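Pectate lyase (Paenibacillus sp. 0602, PDB 5GT5) cleaves polygalacturonate and pectins of varying methyl esterification by endo-acting elimination, as a secreted polysaccharide lyase of family 1 that probably depends on calcium. Local coordinates at residues E134-W138 against W203-I208; T142-Y146 against K315-F319; T264-Y270 against H286-M292; V336-V340 against L413-L419. The protein carries 1 engineered substitution. All blocks are in the same frame, centred on the assembly; numbering follows the deposited sequence.

Interaction 1: E134-W138 against W203-I208; sequences ELWEW and WVTRQI
Residues 134-138 form an irregular strip draped over the first turns of helix 203-212. Glu134 takes a left-handed backbone (phi/psi 60/57), Leu135 turns its side chain away, and Trp136, Glu137 and Trp138 are extended. The closest CA pairs are Glu134 with Trp203 at 7.2 Å and Glu137 with Gln207 at 7.0 Å, so the strip advances one helical turn. The indole of Trp203 (chi1 t) is the main bump: it enters the hollow between the side chains of Glu134 and Trp136. Glu134 CG lies over its six-membered ring, 3.6 Å from the centroid, while Trp203 NE1 donates to Trp136 O at 2.8 Å. In this right-handed parallel beta-helix, the pectate lyase fold, the contact ties the long loop between strands 131-133 and 154-157 to a helix outside the coils. Trp136 (chi1 t) in turn slides its ring over the helix: Val204 CG2 sits above its face, 4.3 Å from the six-ring centroid, and Trp136 CZ3 reaches Gln207 CG at 3.7 Å. Gln207 OE1 accepts from Trp138 N at 3.0 Å. Two waters link Glu134 OE2 to Arg206 NH1 and NH2, and Glu134 OE1 bonds His114. Helix 84-89 packs on both Trp203 and Gln207.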
# COMPACT_ATOMS: atom_id res chain seq x y z
N GLU A 134 -20.35 -22.12 10.19
CA GLU A 134 -20.63 -23.37 9.46
C GLU A 134 -19.65 -23.64 8.33
O GLU A 134 -20.01 -23.77 7.15
CB GLU A 134 -22.11 -23.42 9.03
CG GLU A 134 -23.04 -23.29 10.24
CD GLU A 134 -24.53 -23.51 9.94
OE1 GLU A 134 -24.90 -23.87 8.80
OE2 GLU A 134 -25.31 -23.28 10.89
N LEU A 135 -18.38 -23.68 8.72
CA LEU A 135 -17.27 -23.96 7.82
C LEU A 135 -16.29 -24.92 8.50
O LEU A 135 -15.08 -24.90 8.19
CB LEU A 135 -16.56 -22.66 7.38
CG LEU A 135 -15.70 -22.78 6.11
CD1 LEU A 135 -16.54 -23.09 4.87
CD2 LEU A 135 -14.92 -21.51 5.88
N TRP A 136 -16.81 -25.78 9.38
CA TRP A 136 -16.00 -26.82 10.03
C TRP A 136 -16.67 -28.17 9.83
O TRP A 136 -17.90 -28.25 9.83
CB TRP A 136 -15.83 -26.55 11.53
CG TRP A 136 -15.10 -27.66 12.29
CD1 TRP A 136 -13.74 -27.77 12.50
CD2 TRP A 136 -15.70 -28.82 12.89
NE1 TRP A 136 -13.47 -28.92 13.22
CE2 TRP A 136 -14.65 -29.58 13.47
CE3 TRP A 136 -17.03 -29.28 13.00
CZ2 TRP A 136 -14.90 -30.78 14.14
CZ3 TRP A 136 -17.27 -30.46 13.67
CH2 TRP A 136 -16.22 -31.21 14.22
N GLU A 137 -15.87 -29.22 9.66
CA GLU A 137 -16.35 -30.61 9.76
C GLU A 137 -15.24 -31.45 10.34
O GLU A 137 -14.10 -31.02 10.39
CB GLU A 137 -16.83 -31.15 8.40
CG GLU A 137 -15.69 -31.38 7.40
CD GLU A 137 -16.16 -32.09 6.15
OE1 GLU A 137 -17.40 -32.22 5.97
OE2 GLU A 137 -15.29 -32.52 5.37
N TRP A 138 -15.62 -32.62 10.84
CA TRP A 138 -14.68 -33.58 11.42
C TRP A 138 -13.70 -34.11 10.38
O TRP A 138 -14.06 -34.36 9.22
CB TRP A 138 -15.54 -34.70 12.03
CG TRP A 138 -14.79 -35.88 12.59
CD1 TRP A 138 -14.50 -37.05 11.94
CD2 TRP A 138 -14.28 -36.03 13.93
NE1 TRP A 138 -13.84 -37.91 12.79
CE2 TRP A 138 -13.69 -37.31 14.02
CE3 TRP A 138 -14.27 -35.21 15.06
CZ2 TRP A 138 -13.08 -37.79 15.18
CZ3 TRP A 138 -13.68 -35.69 16.25
CH2 TRP A 138 -13.08 -36.97 16.29
N TRP A 203 -23.39 -27.00 16.24
CA TRP A 203 -22.80 -27.47 14.99
C TRP A 203 -21.91 -28.70 15.16
O TRP A 203 -21.97 -29.66 14.37
CB TRP A 203 -21.99 -26.33 14.37
CG TRP A 203 -21.45 -26.62 12.99
CD1 TRP A 203 -20.14 -26.85 12.64
CD2 TRP A 203 -22.20 -26.71 11.77
NE1 TRP A 203 -20.04 -27.08 11.29
CE2 TRP A 203 -21.29 -27.02 10.73
CE3 TRP A 203 -23.57 -26.60 11.47
CZ2 TRP A 203 -21.69 -27.17 9.40
CZ3 TRP A 203 -23.96 -26.76 10.14
CH2 TRP A 203 -23.03 -27.03 9.12
N VAL A 204 -21.08 -28.66 16.20
CA VAL A 204 -20.23 -29.79 16.52
C VAL A 204 -21.06 -31.00 17.00
O VAL A 204 -20.79 -32.13 16.60
CB VAL A 204 -19.15 -29.42 17.53
CG1 VAL A 204 -18.42 -30.68 18.03
CG2 VAL A 204 -18.16 -28.47 16.91
N THR A 205 -22.08 -30.77 17.80
CA THR A 205 -22.91 -31.88 18.26
C THR A 205 -23.63 -32.58 17.10
O THR A 205 -23.71 -33.81 17.07
CB THR A 205 -23.91 -31.39 19.29
OG1 THR A 205 -23.19 -30.90 20.43
CG2 THR A 205 -24.87 -32.54 19.74
N ARG A 206 -24.12 -31.79 16.14
CA ARG A 206 -24.72 -32.38 14.96
C ARG A 206 -23.74 -33.25 14.19
O ARG A 206 -24.08 -34.34 13.74
CB ARG A 206 -25.32 -31.33 14.04
CG ARG A 206 -26.72 -30.92 14.47
CD ARG A 206 -27.25 -29.74 13.65
NE ARG A 206 -26.82 -28.52 14.29
CZ ARG A 206 -26.86 -27.32 13.71
NH1 ARG A 206 -27.32 -27.19 12.46
NH2 ARG A 206 -26.42 -26.24 14.38
N GLN A 207 -22.49 -32.80 14.08
CA GLN A 207 -21.49 -33.64 13.43
C GLN A 207 -21.26 -34.95 14.20
O GLN A 207 -21.19 -36.03 13.62
CB GLN A 207 -20.17 -32.86 13.33
CG GLN A 207 -18.94 -33.68 12.87
CD GLN A 207 -19.04 -34.05 11.42
OE1 GLN A 207 -18.50 -33.35 10.57
NE2 GLN A 207 -19.77 -35.13 11.12
N ILE A 208 -21.10 -34.84 15.52
CA ILE A 208 -20.81 -36.03 16.31
C ILE A 208 -22.02 -37.00 16.32
O ILE A 208 -21.83 -38.22 16.21
CB ILE A 208 -20.34 -35.69 17.73
CG1 ILE A 208 -18.81 -35.52 17.77
CG2 ILE A 208 -20.59 -36.84 18.69
CD1 ILE A 208 -18.25 -34.42 16.89
O HOH W 1 -25.05 -23.82 13.42
O HOH W 2 -27.60 -24.81 11.03

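Interaction 2: T142-Y146 against K315-F319; sequences TKGDY and KGYKF
A type I' beta turn, Thr142 to Asp145, forms the first segment and is closed by Asp145 N to Thr142 O at 2.9 Å; its central residues, Lys143 and Gly144, have phi/psi of 59/37 and 97/-6. The second segment leaves helix 306-314 through a Schellman motif at Gly316 (85/15), then runs extended from Tyr317 to Phe319. Two loops outside the coils of the parallel beta-helix are thus joined at the surface. In register, Lys143 faces Tyr317 (CA-CA 5.2 Å) and Gly144 faces Lys318 (4.6 Å). Lys318 N donates to Lys143 O at 3.0 Å, almost linearly, and Gly144 CA approaches Lys318 O at 3.3 Å. A CB on Gly144 would collide with that carbonyl, and at 97/-6 it would also be jammed against the O of Lys143, so the position calls for glycine.

The side chain of Lys318 (chi1 and chi2 t) stretches across the turn, passing Asp145 OD1 with its CD at 3.4 Å; at its tip NZ donates to Gly144 O at 2.8 Å. Lys143 CB meets the edge of the Tyr317 ring at CD1, 3.8 Å away. Tyr146, with left-handed backbone angles, lies about 6 Å, side chain to side chain, from Asp174, a probable calcium ligand, so this loop lies near the likely calcium site. A water donates to both Gly144 O, at 2.9 Å, and Lys318 O, at 2.7 Å.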
# COMPACT_ATOMS: atom_id res chain seq x y z
N THR A 142 -7.32 -36.88 7.14
CA THR A 142 -5.97 -36.64 7.62
C THR A 142 -5.80 -36.85 9.13
O THR A 142 -4.91 -36.27 9.75
CB THR A 142 -5.40 -35.28 7.15
OG1 THR A 142 -6.25 -34.19 7.54
CG2 THR A 142 -5.32 -35.24 5.63
N LYS A 143 -6.69 -37.69 9.68
CA LYS A 143 -6.46 -38.31 10.99
C LYS A 143 -6.28 -37.30 12.10
O LYS A 143 -5.51 -37.52 13.04
CB LYS A 143 -5.27 -39.28 10.92
CG LYS A 143 -5.52 -40.46 9.96
CD LYS A 143 -4.37 -41.45 9.97
CE LYS A 143 -4.51 -42.43 8.82
NZ LYS A 143 -5.77 -43.20 8.93
N GLY A 144 -7.03 -36.21 12.02
CA GLY A 144 -6.97 -35.18 13.02
C GLY A 144 -6.07 -34.00 12.71
O GLY A 144 -6.08 -33.03 13.47
N ASP A 145 -5.33 -34.09 11.61
CA ASP A 145 -4.44 -33.00 11.20
C ASP A 145 -5.14 -31.83 10.50
O ASP A 145 -4.55 -30.76 10.41
CB ASP A 145 -3.35 -33.51 10.27
CG ASP A 145 -2.36 -34.39 10.98
OD1 ASP A 145 -2.35 -34.39 12.23
OD2 ASP A 145 -1.61 -35.08 10.26
N TYR A 146 -6.37 -32.01 10.02
CA TYR A 146 -7.10 -30.95 9.29
C TYR A 146 -6.25 -30.42 8.14
O TYR A 146 -6.07 -29.22 8.03
CB TYR A 146 -7.58 -29.84 10.23
CG TYR A 146 -8.68 -30.40 11.10
CD1 TYR A 146 -10.00 -30.39 10.67
CD2 TYR A 146 -8.39 -31.04 12.31
CE1 TYR A 146 -11.04 -30.96 11.44
CE2 TYR A 146 -9.41 -31.62 13.08
CZ TYR A 146 -10.72 -31.57 12.64
OH TYR A 146 -11.72 -32.15 13.40
N LYS A 315 -1.97 -44.92 17.57
CA LYS A 315 -2.58 -45.29 16.30
C LYS A 315 -2.39 -44.23 15.21
O LYS A 315 -2.94 -44.34 14.10
CB LYS A 315 -4.07 -45.61 16.49
CG LYS A 315 -4.33 -46.99 17.00
CD LYS A 315 -3.94 -48.06 15.99
CE LYS A 315 -4.31 -49.44 16.53
NZ LYS A 315 -4.50 -50.41 15.42
N GLY A 316 -1.62 -43.19 15.53
CA GLY A 316 -1.32 -42.15 14.56
C GLY A 316 -2.36 -41.06 14.45
O GLY A 316 -2.34 -40.28 13.49
N TYR A 317 -3.26 -40.98 15.42
CA TYR A 317 -4.29 -39.94 15.40
C TYR A 317 -3.85 -38.72 16.19
O TYR A 317 -3.14 -38.83 17.20
CB TYR A 317 -5.58 -40.47 15.99
CG TYR A 317 -6.23 -41.55 15.18
CD1 TYR A 317 -6.56 -41.34 13.85
CD2 TYR A 317 -6.53 -42.80 15.75
CE1 TYR A 317 -7.16 -42.34 13.08
CE2 TYR A 317 -7.13 -43.81 14.99
CZ TYR A 317 -7.46 -43.57 13.67
OH TYR A 317 -8.07 -44.54 12.90
N LYS A 318 -4.26 -37.54 15.73
CA LYS A 318 -4.13 -36.31 16.49
C LYS A 318 -5.50 -35.94 17.02
O LYS A 318 -6.42 -35.64 16.25
CB LYS A 318 -3.60 -35.19 15.59
CG LYS A 318 -3.53 -33.83 16.24
CD LYS A 318 -2.98 -32.81 15.23
CE LYS A 318 -3.40 -31.36 15.56
NZ LYS A 318 -4.63 -30.94 14.75
N PHE A 319 -5.66 -35.98 18.33
CA PHE A 319 -6.91 -35.60 18.99
C PHE A 319 -6.64 -35.15 20.39
O PHE A 319 -6.33 -35.97 21.27
CB PHE A 319 -7.91 -36.75 18.99
CG PHE A 319 -9.28 -36.32 19.43
CD1 PHE A 319 -10.08 -35.55 18.59
CD2 PHE A 319 -9.76 -36.63 20.70
CE1 PHE A 319 -11.34 -35.11 19.01
CE2 PHE A 319 -10.99 -36.18 21.12
CZ PHE A 319 -11.79 -35.43 20.26
O HOH W 3 -7.74 -33.38 15.81
O HOH W 4 -2.37 -37.50 12.51

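Interaction 3: T264-Y270 against H286-M292; sequences TLHHNVY and HAYNIIM
Two neighbouring coils of the right-handed parallel beta-helix run side by side here, with the axes of strands 264-266 and 286-288 4.6 Å apart at closest approach and 10° between their directions. Leu265 N donates to His286 O (2.8 Å) and Tyr288 N to Leu265 O (2.9 Å). His267 (54/38) and Asn289 (51/47) bend both chains with left-handed backbones; pairing resumes through Ile291 N to Asn268 O (3.0 Å) and Tyr270 N to Ile291 O (2.8 Å). His266 and Tyr288, both chi1 p, have nearly parallel planes (6°) slid so far apart that the rings barely overlap, centroids 4.5 Å apart, with His266 CB over the tyrosine face, 3.4 Å from its centroid. At the bend His267 and Asn289 share chi1 m, and Asn289 CB makes a CH-pi contact over the His267 ring, 3.8 Å from its centroid. Ile290 (chi1 p) brings CG2 to 4.2 Å from Leu265 CB and CD1 to 3.9 Å from Tyr270 CE2. Strand 184-194 flanks segment 264-270, strands 333-337 and 340-342 flank 286-292, and helix 419-423 packs against His267, Val269, Asn289 and Ile291.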
# COMPACT_ATOMS: atom_id res chain seq x y z
N THR A 264 -2.04 -5.83 12.83
CA THR A 264 -2.42 -5.36 14.15
C THR A 264 -3.68 -6.08 14.57
O THR A 264 -4.66 -6.12 13.80
CB THR A 264 -2.73 -3.85 14.14
OG1 THR A 264 -1.61 -3.15 13.60
CG2 THR A 264 -3.06 -3.33 15.53
N LEU A 265 -3.67 -6.63 15.79
CA LEU A 265 -4.87 -7.23 16.41
C LEU A 265 -5.21 -6.42 17.66
O LEU A 265 -4.33 -6.21 18.50
CB LEU A 265 -4.58 -8.67 16.86
CG LEU A 265 -3.95 -9.59 15.81
CD1 LEU A 265 -3.61 -10.94 16.42
CD2 LEU A 265 -4.89 -9.77 14.60
N HIS A 266 -6.44 -5.97 17.84
CA HIS A 266 -6.76 -5.25 19.07
C HIS A 266 -8.22 -5.29 19.43
O HIS A 266 -9.09 -5.32 18.54
CB HIS A 266 -6.19 -3.81 19.09
CG HIS A 266 -6.97 -2.82 18.30
ND1 HIS A 266 -8.03 -2.11 18.84
CD2 HIS A 266 -6.83 -2.37 17.03
CE1 HIS A 266 -8.52 -1.30 17.93
NE2 HIS A 266 -7.80 -1.43 16.81
N HIS A 267 -8.49 -5.30 20.74
CA HIS A 267 -9.88 -5.38 21.24
C HIS A 267 -10.61 -6.58 20.64
O HIS A 267 -11.79 -6.53 20.32
CB HIS A 267 -10.62 -4.03 21.02
CG HIS A 267 -10.07 -2.93 21.86
ND1 HIS A 267 -9.00 -2.14 21.46
CD2 HIS A 267 -10.36 -2.51 23.12
CE1 HIS A 267 -8.67 -1.31 22.42
NE2 HIS A 267 -9.50 -1.50 23.44
N ASN A 268 -9.87 -7.68 20.50
CA ASN A 268 -10.46 -8.95 20.05
C ASN A 268 -10.54 -9.92 21.20
O ASN A 268 -9.69 -9.90 22.10
CB ASN A 268 -9.63 -9.64 18.97
CG ASN A 268 -9.52 -8.82 17.71
OD1 ASN A 268 -10.41 -8.01 17.37
ND2 ASN A 268 -8.42 -9.04 16.98
N VAL A 269 -11.55 -10.78 21.15
CA VAL A 269 -11.66 -11.90 22.11
C VAL A 269 -11.43 -13.21 21.38
O VAL A 269 -12.11 -13.49 20.38
CB VAL A 269 -13.04 -11.93 22.80
CG1 VAL A 269 -13.20 -13.15 23.72
CG2 VAL A 269 -13.28 -10.64 23.57
N TYR A 270 -10.46 -13.99 21.85
CA TYR A 270 -10.16 -15.32 21.31
C TYR A 270 -10.59 -16.32 22.37
O TYR A 270 -9.84 -16.57 23.32
CB TYR A 270 -8.65 -15.47 21.01
CG TYR A 270 -8.20 -14.52 19.90
CD1 TYR A 270 -8.32 -14.87 18.57
CD2 TYR A 270 -7.67 -13.27 20.22
CE1 TYR A 270 -7.97 -13.99 17.55
CE2 TYR A 270 -7.26 -12.39 19.22
CZ TYR A 270 -7.43 -12.75 17.88
OH TYR A 270 -7.05 -11.87 16.90
N HIS A 286 1.48 -6.88 15.88
CA HIS A 286 1.23 -6.16 17.12
C HIS A 286 -0.17 -6.49 17.61
O HIS A 286 -1.15 -6.23 16.89
CB HIS A 286 1.40 -4.65 16.86
CG HIS A 286 1.10 -3.78 18.05
ND1 HIS A 286 0.49 -2.56 17.92
CD2 HIS A 286 1.39 -3.93 19.36
CE1 HIS A 286 0.36 -2.00 19.12
NE2 HIS A 286 0.89 -2.81 20.01
N ALA A 287 -0.26 -7.07 18.80
CA ALA A 287 -1.54 -7.31 19.46
C ALA A 287 -1.59 -6.46 20.72
O ALA A 287 -0.68 -6.48 21.55
CB ALA A 287 -1.72 -8.76 19.79
N TYR A 288 -2.65 -5.67 20.85
CA TYR A 288 -2.87 -4.93 22.08
C TYR A 288 -4.31 -5.04 22.53
O TYR A 288 -5.23 -5.13 21.72
CB TYR A 288 -2.43 -3.46 21.97
CG TYR A 288 -3.23 -2.52 21.07
CD1 TYR A 288 -2.92 -2.39 19.71
CD2 TYR A 288 -4.27 -1.71 21.59
CE1 TYR A 288 -3.59 -1.47 18.91
CE2 TYR A 288 -4.96 -0.80 20.78
CZ TYR A 288 -4.63 -0.71 19.44
OH TYR A 288 -5.29 0.18 18.63
N ASN A 289 -4.52 -5.08 23.85
CA ASN A 289 -5.87 -5.17 24.40
C ASN A 289 -6.65 -6.31 23.77
O ASN A 289 -7.81 -6.14 23.37
CB ASN A 289 -6.65 -3.86 24.21
CG ASN A 289 -6.13 -2.68 25.06
OD1 ASN A 289 -6.35 -1.53 24.69
ND2 ASN A 289 -5.49 -2.97 26.20
N ILE A 290 -6.02 -7.48 23.68
CA ILE A 290 -6.75 -8.69 23.27
C ILE A 290 -6.92 -9.62 24.45
O ILE A 290 -6.24 -9.45 25.47
CB ILE A 290 -6.09 -9.45 22.06
CG1 ILE A 290 -4.71 -10.04 22.42
CG2 ILE A 290 -6.01 -8.49 20.84
CD1 ILE A 290 -4.25 -11.11 21.41
N ILE A 291 -7.85 -10.57 24.33
CA ILE A 291 -8.09 -11.60 25.34
C ILE A 291 -7.90 -12.96 24.70
O ILE A 291 -8.49 -13.22 23.64
CB ILE A 291 -9.51 -11.51 25.89
CG1 ILE A 291 -9.70 -10.15 26.58
CG2 ILE A 291 -9.79 -12.64 26.88
CD1 ILE A 291 -11.11 -9.95 27.07
N MET A 292 -7.06 -13.81 25.30
CA MET A 292 -6.99 -15.21 24.89
C MET A 292 -7.52 -15.97 26.08
O MET A 292 -6.83 -16.08 27.09
CB MET A 292 -5.55 -15.67 24.64
CG MET A 292 -4.74 -14.81 23.66
SD MET A 292 -3.05 -15.47 23.62
CE MET A 292 -2.15 -14.10 22.90

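Interaction 4: V336-V340 against L413-L419; sequences VEKSV and LDDPSTL
At a bend in a coil of the parallel beta-helix, the C-terminal part of the chain packs against the outer surface. Strand 333-337 ends at Glu337, and Lys338, with left-handed backbone angles (52/45), turns the chain toward Val340. Opposite it, 413-419 runs extended through Asp415 and curls at Pro416; the closest CA pair is Lys338 with Pro416, 5.1 Å apart. An Asx turn shapes the curl, Asp415 OD1 accepting from Ser417 N at 2.8 Å, and Leu419 N bonds back to Pro416 O at 3.2 Å. The contact is mainly van der Waals packing. Lys338 (chi1 and chi2 m) lays its aliphatic stem along the loop: CB is 3.6 Å from Asp414 O, CG 3.9 Å from Leu413 CD1, and CD 3.7 Å from Pro416 CD. Pro416 CB nestles against Ser339 O at 3.4 Å, and Val340 CG2 lies 4.2 Å from both Pro416 CB and Leu419 CB. A water joins Lys338 NZ and Asp415 OD2, at 2.8 and 2.7 Å; these charges also form salt bridges with Asp368 and Arg379, respectively. Leu413 rests on Tyr288 of strand 284-288, while Val340 and Leu419, the latter opening helix 419-423, both touch Ile291 of strand 291-293.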
# COMPACT_ATOMS: atom_id res chain seq x y z
N VAL A 336 2.89 -8.36 22.13
CA VAL A 336 1.56 -8.40 22.77
C VAL A 336 1.59 -7.49 23.97
O VAL A 336 2.52 -7.59 24.78
CB VAL A 336 1.21 -9.81 23.24
CG1 VAL A 336 -0.14 -9.81 23.96
CG2 VAL A 336 1.21 -10.78 22.04
N GLU A 337 0.63 -6.59 24.10
CA GLU A 337 0.60 -5.72 25.28
C GLU A 337 -0.78 -5.48 25.84
O GLU A 337 -1.78 -5.49 25.12
CB GLU A 337 1.34 -4.41 25.06
CG GLU A 337 0.73 -3.52 24.05
CD GLU A 337 1.62 -2.32 23.68
OE1 GLU A 337 2.43 -1.83 24.52
OE2 GLU A 337 1.52 -1.89 22.52
N LYS A 338 -0.82 -5.23 27.15
CA LYS A 338 -2.04 -4.82 27.82
C LYS A 338 -3.17 -5.78 27.51
O LYS A 338 -4.28 -5.38 27.19
CB LYS A 338 -2.38 -3.37 27.43
CG LYS A 338 -1.31 -2.33 27.75
CD LYS A 338 -1.34 -1.89 29.21
CE LYS A 338 -0.25 -0.84 29.48
NZ LYS A 338 -0.19 -0.49 30.93
N SER A 339 -2.86 -7.06 27.58
CA SER A 339 -3.83 -8.08 27.23
C SER A 339 -4.16 -8.95 28.44
O SER A 339 -3.62 -8.74 29.53
CB SER A 339 -3.30 -8.89 26.06
OG SER A 339 -3.25 -8.05 24.90
N VAL A 340 -5.10 -9.88 28.24
CA VAL A 340 -5.51 -10.85 29.25
C VAL A 340 -5.41 -12.25 28.66
O VAL A 340 -5.96 -12.51 27.57
CB VAL A 340 -6.98 -10.58 29.67
CG1 VAL A 340 -7.43 -11.65 30.66
CG2 VAL A 340 -7.11 -9.17 30.25
N LEU A 413 -3.89 2.70 24.63
CA LEU A 413 -3.98 1.42 25.34
C LEU A 413 -4.94 1.50 26.50
O LEU A 413 -4.85 2.42 27.32
CB LEU A 413 -2.60 1.07 25.88
CG LEU A 413 -1.56 0.65 24.85
CD1 LEU A 413 -0.16 0.56 25.44
CD2 LEU A 413 -2.00 -0.68 24.28
N ASP A 414 -5.86 0.54 26.58
CA ASP A 414 -6.69 0.38 27.76
C ASP A 414 -6.00 -0.47 28.79
O ASP A 414 -5.07 -1.21 28.46
CB ASP A 414 -8.02 -0.28 27.42
CG ASP A 414 -8.80 0.49 26.40
OD1 ASP A 414 -8.54 1.71 26.26
OD2 ASP A 414 -9.67 -0.12 25.74
N ASP A 415 -6.43 -0.35 30.04
CA ASP A 415 -5.85 -1.20 31.08
C ASP A 415 -6.38 -2.62 30.96
O ASP A 415 -7.58 -2.84 30.82
CB ASP A 415 -6.13 -0.67 32.48
CG ASP A 415 -5.24 -1.33 33.51
OD1 ASP A 415 -5.58 -2.42 33.97
OD2 ASP A 415 -4.15 -0.79 33.81
N PRO A 416 -5.49 -3.61 31.05
CA PRO A 416 -6.01 -4.97 30.94
C PRO A 416 -6.97 -5.38 32.06
O PRO A 416 -7.73 -6.31 31.86
CB PRO A 416 -4.75 -5.83 30.96
CG PRO A 416 -3.72 -4.96 31.62
CD PRO A 416 -4.02 -3.58 31.20
N SER A 417 -6.95 -4.70 33.20
CA SER A 417 -7.79 -5.16 34.32
C SER A 417 -9.28 -5.01 34.09
O SER A 417 -10.07 -5.70 34.74
CB SER A 417 -7.42 -4.47 35.65
OG SER A 417 -7.71 -3.08 35.59
N THR A 418 -9.67 -4.15 33.16
CA THR A 418 -11.09 -3.96 32.88
C THR A 418 -11.45 -4.42 31.47
O THR A 418 -12.56 -4.20 30.97
CB THR A 418 -11.48 -2.50 33.11
OG1 THR A 418 -10.62 -1.64 32.35
CG2 THR A 418 -11.38 -2.14 34.60
N LEU A 419 -10.50 -5.09 30.83
CA LEU A 419 -10.66 -5.42 29.41
C LEU A 419 -11.69 -6.53 29.18
O LEU A 419 -12.47 -6.47 28.23
CB LEU A 419 -9.30 -5.86 28.85
CG LEU A 419 -9.24 -6.09 27.34
CD1 LEU A 419 -9.47 -4.80 26.61
CD2 LEU A 419 -7.89 -6.66 26.92
O HOH W 5 -2.83 0.20 31.73

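In the fold
The four contacts form two pairs, one in the loops outside the coils and one on the coils of the beta-helix and their outer covering. Interactions 1 and 2, centres 17 Å apart, share the loop after strand 131-133: Trp136 CZ2 lies 3.5 Å from Tyr146 OH. Their segments alternate along the chain. Between side chains, Trp136 is about 8 Å from Asp174, a probable calcium ligand, and Lys318 and, in interaction 3, Tyr270 are each about 8 Å from Arg276, the probable active-site residue; interaction 4 lies away from these sites. Interactions 3 and 4, centres 9 Å apart, meet through His267 NE2 and Asp414 OD2 (2.7 Å), a probable hydrogen bond. Interactions 1 and 3 lie on opposite sides of the chain's centre.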